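Local coordinates for acyl-coenzyme A oxidase 1 (Yarrowia lipolytica, PDB 5Y9D), which catalyses the FAD-dependent oxidation of saturated acyl-CoAs to trans-2-enoyl-CoAs, passing the electrons to oxygen to give hydrogen peroxide in peroxisomal beta-oxidation, at residues Ser129-Leu134 with Lys160-Cys165; Thr213-Val218 with Arg240-His245; Thr40-Arg45 with Arg637-Gly642. All coordinates share one frame; numbering follows the deposited sequence.

Interaction 1: residues Ser129-Leu134 with Lys160-Cys165; sequences SIHNNL and KQFYGC
His131 takes the one hydrogen bond between the two segments. Gly164 N donates to its ND1 over 3.1 Å. The bond is bent, 141° at the hydrogen, and Gly164 N lies tilted out of the imidazole plane. This is consistent with an unprotonated ND1 and any ring proton on NE2. CG of His131 lies anti to the backbone N (chi1 160°), and this swings the ring out from the helix to the Gly164 amide. Gly164 lacks a side chain just where the ring edge arrives; a CB there would stand tight against ND1.

The aromatic contacts centre on Tyr163. CB of His131 sits over one face of the phenol ring, offset toward the rim, in a CH-pi contact 4.1 Å from the centroid. The His131 and Tyr163 rings lie at 28°, displaced laterally with little overlap. Tyr163 OH bonds to Arg127 O, about one turn before His131 in helix 122-142.

The apolar part belongs to Ile130. Its CD1 meets the edge of the Tyr163 ring at CE2, 3.7 Å away, and packs on Cys165 CB at 4.0 Å. The same side chain touches the bound FAD.

Within helix 122-142, Ser129 O accepts from both Asn133 N and Leu134 N, where the helix makes a pi-type turn between Ile130 and Leu134. Residues 160-165 form the linker running from the N-terminal helices into the beta domain. Beyond the contact, Phe162 stacks on His216, and Cys165 pairs through its backbone with Val218 of strand 216-225.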
# COMPACT_ATOMS: atom_id res chain seq x y z
N SER A 129 -23.84 -4.10 3.73
CA SER A 129 -23.47 -4.17 5.11
C SER A 129 -23.97 -2.94 5.90
O SER A 129 -24.47 -3.09 7.00
CB SER A 129 -21.96 -4.33 5.18
OG SER A 129 -21.50 -4.36 6.48
N ILE A 130 -23.90 -1.74 5.33
CA ILE A 130 -24.36 -0.54 6.04
C ILE A 130 -25.82 -0.61 6.53
O ILE A 130 -26.21 0.10 7.46
CB ILE A 130 -24.13 0.76 5.22
CG1 ILE A 130 -24.86 0.69 3.86
CG2 ILE A 130 -22.63 1.06 5.03
CD1 ILE A 130 -26.26 1.25 3.92
N HIS A 131 -26.63 -1.43 5.90
CA HIS A 131 -28.02 -1.55 6.33
C HIS A 131 -28.17 -2.68 7.28
O HIS A 131 -28.64 -2.55 8.41
CB HIS A 131 -28.93 -1.81 5.14
CG HIS A 131 -30.23 -2.39 5.53
ND1 HIS A 131 -31.28 -1.61 5.96
CD2 HIS A 131 -30.66 -3.67 5.57
CE1 HIS A 131 -32.30 -2.39 6.25
NE2 HIS A 131 -31.96 -3.64 6.02
N ASN A 132 -27.75 -3.84 6.80
CA ASN A 132 -28.02 -5.10 7.45
C ASN A 132 -27.07 -5.33 8.62
O ASN A 132 -27.47 -5.94 9.58
CB ASN A 132 -27.97 -6.19 6.39
CG ASN A 132 -27.41 -7.46 6.89
OD1 ASN A 132 -26.25 -7.76 6.68
ND2 ASN A 132 -28.23 -8.23 7.55
N ASN A 133 -25.85 -4.80 8.58
CA ASN A 133 -24.91 -4.82 9.74
C ASN A 133 -25.04 -3.55 10.59
O ASN A 133 -25.47 -3.61 11.73
CB ASN A 133 -23.43 -5.05 9.27
CG ASN A 133 -22.37 -4.84 10.38
OD1 ASN A 133 -22.45 -5.44 11.46
ND2 ASN A 133 -21.34 -4.03 10.09
N LEU A 134 -24.71 -2.39 10.04
CA LEU A 134 -24.65 -1.16 10.83
C LEU A 134 -26.00 -0.60 11.24
O LEU A 134 -26.22 -0.32 12.40
CB LEU A 134 -23.87 -0.10 10.09
CG LEU A 134 -22.39 -0.48 9.92
CD1 LEU A 134 -21.65 0.59 9.13
CD2 LEU A 134 -21.75 -0.67 11.27
N LYS A 160 -37.89 -3.83 2.41
CA LYS A 160 -39.03 -3.54 1.58
C LYS A 160 -39.49 -2.13 1.85
O LYS A 160 -39.95 -1.81 2.93
CB LYS A 160 -40.14 -4.52 1.89
CG LYS A 160 -39.73 -5.97 1.75
CD LYS A 160 -40.80 -6.78 1.04
CE LYS A 160 -40.38 -8.22 0.85
NZ LYS A 160 -40.89 -8.83 -0.41
N GLN A 161 -39.35 -1.29 0.85
CA GLN A 161 -39.74 0.10 0.93
C GLN A 161 -38.87 0.79 1.95
O GLN A 161 -39.22 1.83 2.45
CB GLN A 161 -41.20 0.20 1.32
CG GLN A 161 -42.13 -0.53 0.39
CD GLN A 161 -43.46 0.15 0.23
OE1 GLN A 161 -43.61 1.32 0.51
NE2 GLN A 161 -44.43 -0.59 -0.24
N PHE A 162 -37.75 0.18 2.28
CA PHE A 162 -36.91 0.67 3.34
C PHE A 162 -35.45 0.31 3.09
O PHE A 162 -35.14 -0.84 2.94
CB PHE A 162 -37.39 0.01 4.62
CG PHE A 162 -36.93 0.68 5.86
CD1 PHE A 162 -35.62 0.61 6.24
CD2 PHE A 162 -37.82 1.37 6.65
CE1 PHE A 162 -35.19 1.22 7.38
CE2 PHE A 162 -37.40 1.98 7.80
CZ PHE A 162 -36.08 1.91 8.16
N TYR A 163 -34.57 1.29 3.08
CA TYR A 163 -33.15 1.02 3.10
C TYR A 163 -32.44 1.89 4.12
O TYR A 163 -32.58 3.08 4.11
CB TYR A 163 -32.52 1.16 1.72
CG TYR A 163 -31.33 0.28 1.56
CD1 TYR A 163 -31.47 -1.02 1.15
CD2 TYR A 163 -30.07 0.73 1.86
CE1 TYR A 163 -30.39 -1.84 1.03
CE2 TYR A 163 -28.98 -0.09 1.74
CZ TYR A 163 -29.15 -1.37 1.33
OH TYR A 163 -28.08 -2.20 1.21
N GLY A 164 -31.64 1.29 4.97
CA GLY A 164 -31.10 1.99 6.10
C GLY A 164 -29.67 2.37 5.85
O GLY A 164 -29.02 1.83 4.96
N CYS A 165 -29.17 3.32 6.63
CA CYS A 165 -27.73 3.64 6.65
C CYS A 165 -27.34 4.15 8.04
O CYS A 165 -28.17 4.25 8.94
CB CYS A 165 -27.41 4.68 5.58
SG CYS A 165 -28.04 6.33 5.97

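Interaction 2: residues Thr213-Val218 with Arg240-His245; sequences TSTHCV and RNVHDH
Arg240 and the backbone of Thr213-Thr215 form the tight part of this contact. NH1 of Arg240 donates to Ser214 O over 2.7 Å. The oxygen sits at the guanidinium edge, with the donor in the carbonyl plane. Arg240 N bonds to Thr215 O at 3.2 Å. The arginine chain is extended from CG to NE, which carries the guanidinium back alongside Ser214 and Thr213. NH1 also reaches Ala210 O, and NH2 bonds Pro682 O of the second subunit.

His245 adds a longer bond, NE2 to Thr213 O at 3.3 Å. The donor stands well above that carbonyl plane. CD of Arg240 lies over the centre of the imidazole, 3.3 Å above it. A leucine in place of Arg240 would probably leave the carbonyls of Ser214 and Ala210 without their donor and weaken the link to the second subunit.

The looser side is apolar. Thr215 CG2 only approaches Val242 CG1, at 4.4 Å. Val242 also packs on Phe696 of the second subunit; His243 and Asp244 are more exposed.

All three bonds end on main-chain carbonyls of the acyl-CoA dehydrogenase-like middle domain. They are likely to hold the path of the backbone into strand 216-225.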
# COMPACT_ATOMS: atom_id res chain seq x y z
N THR A 213 -29.22 5.73 -2.14
CA THR A 213 -30.07 4.55 -1.92
C THR A 213 -30.92 4.52 -0.62
O THR A 213 -32.07 4.08 -0.63
CB THR A 213 -29.26 3.24 -2.15
OG1 THR A 213 -29.81 2.15 -1.40
CG2 THR A 213 -27.89 3.38 -1.78
N SER A 214 -30.38 5.03 0.46
CA SER A 214 -31.03 4.91 1.74
C SER A 214 -32.22 5.81 1.89
O SER A 214 -32.18 6.99 1.46
CB SER A 214 -30.06 5.20 2.85
OG SER A 214 -29.14 4.14 2.90
N THR A 215 -33.27 5.24 2.51
CA THR A 215 -34.48 5.99 2.87
C THR A 215 -34.46 6.49 4.31
O THR A 215 -35.04 7.51 4.62
CB THR A 215 -35.69 5.11 2.76
OG1 THR A 215 -35.50 4.00 3.63
CG2 THR A 215 -35.84 4.66 1.32
N HIS A 216 -33.82 5.73 5.18
CA HIS A 216 -33.78 6.04 6.59
C HIS A 216 -32.35 6.03 6.97
O HIS A 216 -31.54 5.39 6.28
CB HIS A 216 -34.54 4.99 7.37
CG HIS A 216 -36.01 5.15 7.28
ND1 HIS A 216 -36.72 4.84 6.14
CD2 HIS A 216 -36.91 5.63 8.17
CE1 HIS A 216 -38.00 5.10 6.34
NE2 HIS A 216 -38.14 5.59 7.55
N CYS A 217 -32.03 6.75 8.04
CA CYS A 217 -30.69 6.67 8.64
C CYS A 217 -30.80 6.49 10.16
O CYS A 217 -31.84 6.78 10.76
CB CYS A 217 -29.88 7.92 8.31
SG CYS A 217 -29.86 9.25 9.53
N VAL A 218 -29.73 5.97 10.75
CA VAL A 218 -29.52 6.10 12.18
C VAL A 218 -28.49 7.17 12.32
O VAL A 218 -27.43 7.07 11.75
CB VAL A 218 -28.96 4.84 12.82
CG1 VAL A 218 -28.57 5.10 14.27
CG2 VAL A 218 -29.99 3.75 12.78
N ARG A 240 -35.56 10.20 2.96
CA ARG A 240 -36.25 10.38 1.69
C ARG A 240 -37.75 10.01 1.77
O ARG A 240 -38.15 9.17 2.59
CB ARG A 240 -35.64 9.49 0.62
CG ARG A 240 -34.19 9.77 0.29
CD ARG A 240 -33.69 8.83 -0.82
NE ARG A 240 -32.60 9.44 -1.54
CZ ARG A 240 -31.34 9.46 -1.13
NH1 ARG A 240 -30.98 8.86 0.01
NH2 ARG A 240 -30.40 10.06 -1.87
N ASN A 241 -38.54 10.63 0.89
CA ASN A 241 -39.91 10.19 0.64
C ASN A 241 -39.79 8.90 -0.17
O ASN A 241 -39.18 8.88 -1.23
CB ASN A 241 -40.74 11.25 -0.10
CG ASN A 241 -40.73 12.61 0.59
OD1 ASN A 241 -40.16 13.58 0.07
ND2 ASN A 241 -41.32 12.68 1.79
N VAL A 242 -40.35 7.82 0.36
CA VAL A 242 -40.09 6.48 -0.16
C VAL A 242 -40.69 6.21 -1.54
O VAL A 242 -40.19 5.37 -2.28
CB VAL A 242 -40.63 5.40 0.84
CG1 VAL A 242 -40.09 4.03 0.48
CG2 VAL A 242 -40.24 5.75 2.28
N HIS A 243 -41.72 6.95 -1.92
CA HIS A 243 -42.45 6.64 -3.12
C HIS A 243 -41.90 7.31 -4.36
O HIS A 243 -42.17 6.86 -5.47
CB HIS A 243 -43.96 6.93 -2.93
CG HIS A 243 -44.64 5.93 -2.04
ND1 HIS A 243 -45.15 4.74 -2.51
CD2 HIS A 243 -44.88 5.93 -0.71
CE1 HIS A 243 -45.70 4.07 -1.51
NE2 HIS A 243 -45.55 4.77 -0.41
N ASP A 244 -41.12 8.38 -4.18
CA ASP A 244 -40.38 9.00 -5.29
C ASP A 244 -38.88 9.18 -5.00
O ASP A 244 -38.14 9.72 -5.81
CB ASP A 244 -40.99 10.35 -5.66
CG ASP A 244 -41.15 11.29 -4.45
OD1 ASP A 244 -40.24 11.38 -3.60
OD2 ASP A 244 -42.21 11.95 -4.36
N HIS A 245 -38.44 8.77 -3.82
CA HIS A 245 -37.05 8.92 -3.40
C HIS A 245 -36.51 10.35 -3.16
O HIS A 245 -35.31 10.54 -2.97
CB HIS A 245 -36.15 8.19 -4.39
CG HIS A 245 -35.17 7.29 -3.73
ND1 HIS A 245 -33.83 7.36 -3.97
CD2 HIS A 245 -35.35 6.29 -2.84
CE1 HIS A 245 -33.21 6.44 -3.25
NE2 HIS A 245 -34.12 5.78 -2.55

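Interaction 3: residues Thr40-Arg45 with Arg637-Gly642; sequences TQFTVR and RDQVIG
Gln41 N donates to Gln639 OE1 in a 2.8 Å hydrogen bond. The bond is nearly straight, 161° at the hydrogen. The donor lies in the carbonyl plane of the amide, on a lone pair. The Gln639 chain folds at chi2 (-70°), which turns the amide toward the backbone of residues 40-41. Its NE2 bonds to Lys39 O and makes a weak bond to Asp638 OD2. These partners hold the amide from both its oxygen and its nitrogen.

Phe42 comes at Gln639 from the opposite direction. Its CE2 lies 3.2 Å from Gln639 OE1, and the ring and amide planes are 66° apart. The far end of the ring points its edge at Gly642, with Phe42 CZ 3.7 Å from Gly642 C. Thr40 CG2 covers one face of the phenyl, over its centre. The ring also meets His591.

Gln639 is the N-cap residue of helix 640-646 and the third residue of a type I turn from Arg637 to Val640. The contact thus joins the start of this C-terminal-region helix to the link between helices 28-38 and 44-52, in the N-terminal part of the enzyme.

Gly642 packs against Thr40 and Phe42 without a side chain. A CB there would clash with Phe42 CZ and Thr40 CG2. Thr40 OG1 lies 3.6 Å from Gly642 N. At the margin, Val44 CG2 approaches Gly642 O at 4.1 Å.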
# COMPACT_ATOMS: atom_id res chain seq x y z
N THR A 40 2.21 -32.97 -2.18
CA THR A 40 1.41 -32.83 -0.98
C THR A 40 1.35 -34.16 -0.21
O THR A 40 1.04 -35.19 -0.78
CB THR A 40 0.01 -32.31 -1.34
OG1 THR A 40 0.15 -31.03 -1.94
CG2 THR A 40 -0.90 -32.16 -0.11
N GLN A 41 1.63 -34.10 1.10
CA GLN A 41 1.80 -35.29 1.94
C GLN A 41 0.53 -35.67 2.68
O GLN A 41 0.46 -36.75 3.25
CB GLN A 41 2.88 -35.02 3.00
CG GLN A 41 4.03 -36.03 3.02
CD GLN A 41 5.14 -35.62 2.07
OE1 GLN A 41 4.87 -35.22 0.94
NE2 GLN A 41 6.39 -35.70 2.54
N PHE A 42 -0.45 -34.76 2.68
CA PHE A 42 -1.68 -34.87 3.48
C PHE A 42 -2.95 -34.72 2.60
O PHE A 42 -2.88 -34.32 1.45
CB PHE A 42 -1.66 -33.80 4.60
CG PHE A 42 -1.44 -32.38 4.11
CD1 PHE A 42 -2.50 -31.63 3.62
CD2 PHE A 42 -0.19 -31.81 4.13
CE1 PHE A 42 -2.29 -30.35 3.14
CE2 PHE A 42 0.01 -30.52 3.67
CZ PHE A 42 -1.04 -29.79 3.15
N THR A 43 -4.10 -35.07 3.14
CA THR A 43 -5.37 -34.81 2.48
C THR A 43 -5.79 -33.35 2.67
O THR A 43 -6.04 -32.90 3.80
CB THR A 43 -6.46 -35.71 3.07
OG1 THR A 43 -6.08 -37.08 2.87
CG2 THR A 43 -7.84 -35.42 2.42
N VAL A 44 -5.87 -32.61 1.56
CA VAL A 44 -6.11 -31.16 1.61
C VAL A 44 -7.31 -30.81 2.49
O VAL A 44 -7.25 -29.90 3.28
CB VAL A 44 -6.35 -30.56 0.21
CG1 VAL A 44 -6.89 -29.15 0.31
CG2 VAL A 44 -5.06 -30.57 -0.59
N ARG A 45 -8.38 -31.57 2.38
CA ARG A 45 -9.60 -31.25 3.10
C ARG A 45 -9.44 -31.39 4.60
O ARG A 45 -10.24 -30.82 5.34
CB ARG A 45 -10.74 -32.12 2.61
CG ARG A 45 -12.10 -31.58 2.95
CD ARG A 45 -13.15 -32.58 2.56
NE ARG A 45 -14.51 -32.10 2.83
CZ ARG A 45 -15.17 -31.20 2.09
NH1 ARG A 45 -14.60 -30.59 1.05
NH2 ARG A 45 -16.41 -30.88 2.41
N ARG A 637 7.85 -24.68 2.13
CA ARG A 637 7.87 -24.58 0.69
C ARG A 637 7.53 -25.89 0.00
O ARG A 637 6.85 -25.88 -1.03
CB ARG A 637 9.19 -23.99 0.16
CG ARG A 637 9.32 -23.93 -1.38
CD ARG A 637 10.04 -25.18 -1.85
NE ARG A 637 10.17 -25.40 -3.29
CZ ARG A 637 9.21 -25.82 -4.11
NH1 ARG A 637 9.50 -26.04 -5.39
NH2 ARG A 637 7.95 -26.01 -3.67
N ASP A 638 7.96 -27.02 0.56
CA ASP A 638 7.70 -28.30 -0.10
C ASP A 638 6.19 -28.54 -0.25
O ASP A 638 5.78 -29.22 -1.19
CB ASP A 638 8.38 -29.48 0.64
CG ASP A 638 8.28 -30.82 -0.16
OD1 ASP A 638 8.73 -30.89 -1.32
OD2 ASP A 638 7.75 -31.82 0.38
N GLN A 639 5.39 -28.00 0.67
CA GLN A 639 3.94 -28.24 0.72
C GLN A 639 3.05 -27.01 0.38
O GLN A 639 1.86 -27.03 0.68
CB GLN A 639 3.54 -28.72 2.13
CG GLN A 639 4.17 -30.01 2.65
CD GLN A 639 3.66 -31.25 1.92
OE1 GLN A 639 2.51 -31.70 2.12
NE2 GLN A 639 4.53 -31.84 1.09
N VAL A 640 3.60 -25.96 -0.24
CA VAL A 640 2.83 -24.73 -0.41
C VAL A 640 1.51 -24.92 -1.11
O VAL A 640 0.52 -24.22 -0.76
CB VAL A 640 3.55 -23.63 -1.20
CG1 VAL A 640 4.38 -22.80 -0.26
CG2 VAL A 640 4.36 -24.17 -2.37
N ILE A 641 1.52 -25.79 -2.11
CA ILE A 641 0.34 -26.07 -2.90
C ILE A 641 -0.73 -26.72 -2.04
O ILE A 641 -1.89 -26.43 -2.21
CB ILE A 641 0.66 -26.91 -4.14
CG1 ILE A 641 1.61 -26.15 -5.04
CG2 ILE A 641 -0.59 -27.22 -4.92
CD1 ILE A 641 1.15 -24.76 -5.36
N GLY A 642 -0.34 -27.60 -1.14
CA GLY A 642 -1.30 -28.17 -0.23
C GLY A 642 -1.96 -27.19 0.71
O GLY A 642 -3.16 -27.19 0.83

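Overall arrangement
Interactions 1 and 2 are neighbours, with centres 11 Å apart, and follow one another along the chain. The linker 160-165 runs beside residues 213-218. Tyr163 O probably bonds to Thr215 N, just ahead of where strands 166-167 and 216-225 pair in parallel. Together they tie helix 122-142 to the mixed sheet of the middle domain, close to the FAD, and both touch the second subunit. Interaction 3 is remote, with its centre about 42 Å from that of interaction 1 and 52 Å from that of interaction 2. It joins residues 40-45 to 637-642 and so closes a loop enclosing both other contacts, bringing the N-terminal and C-terminal helical regions together.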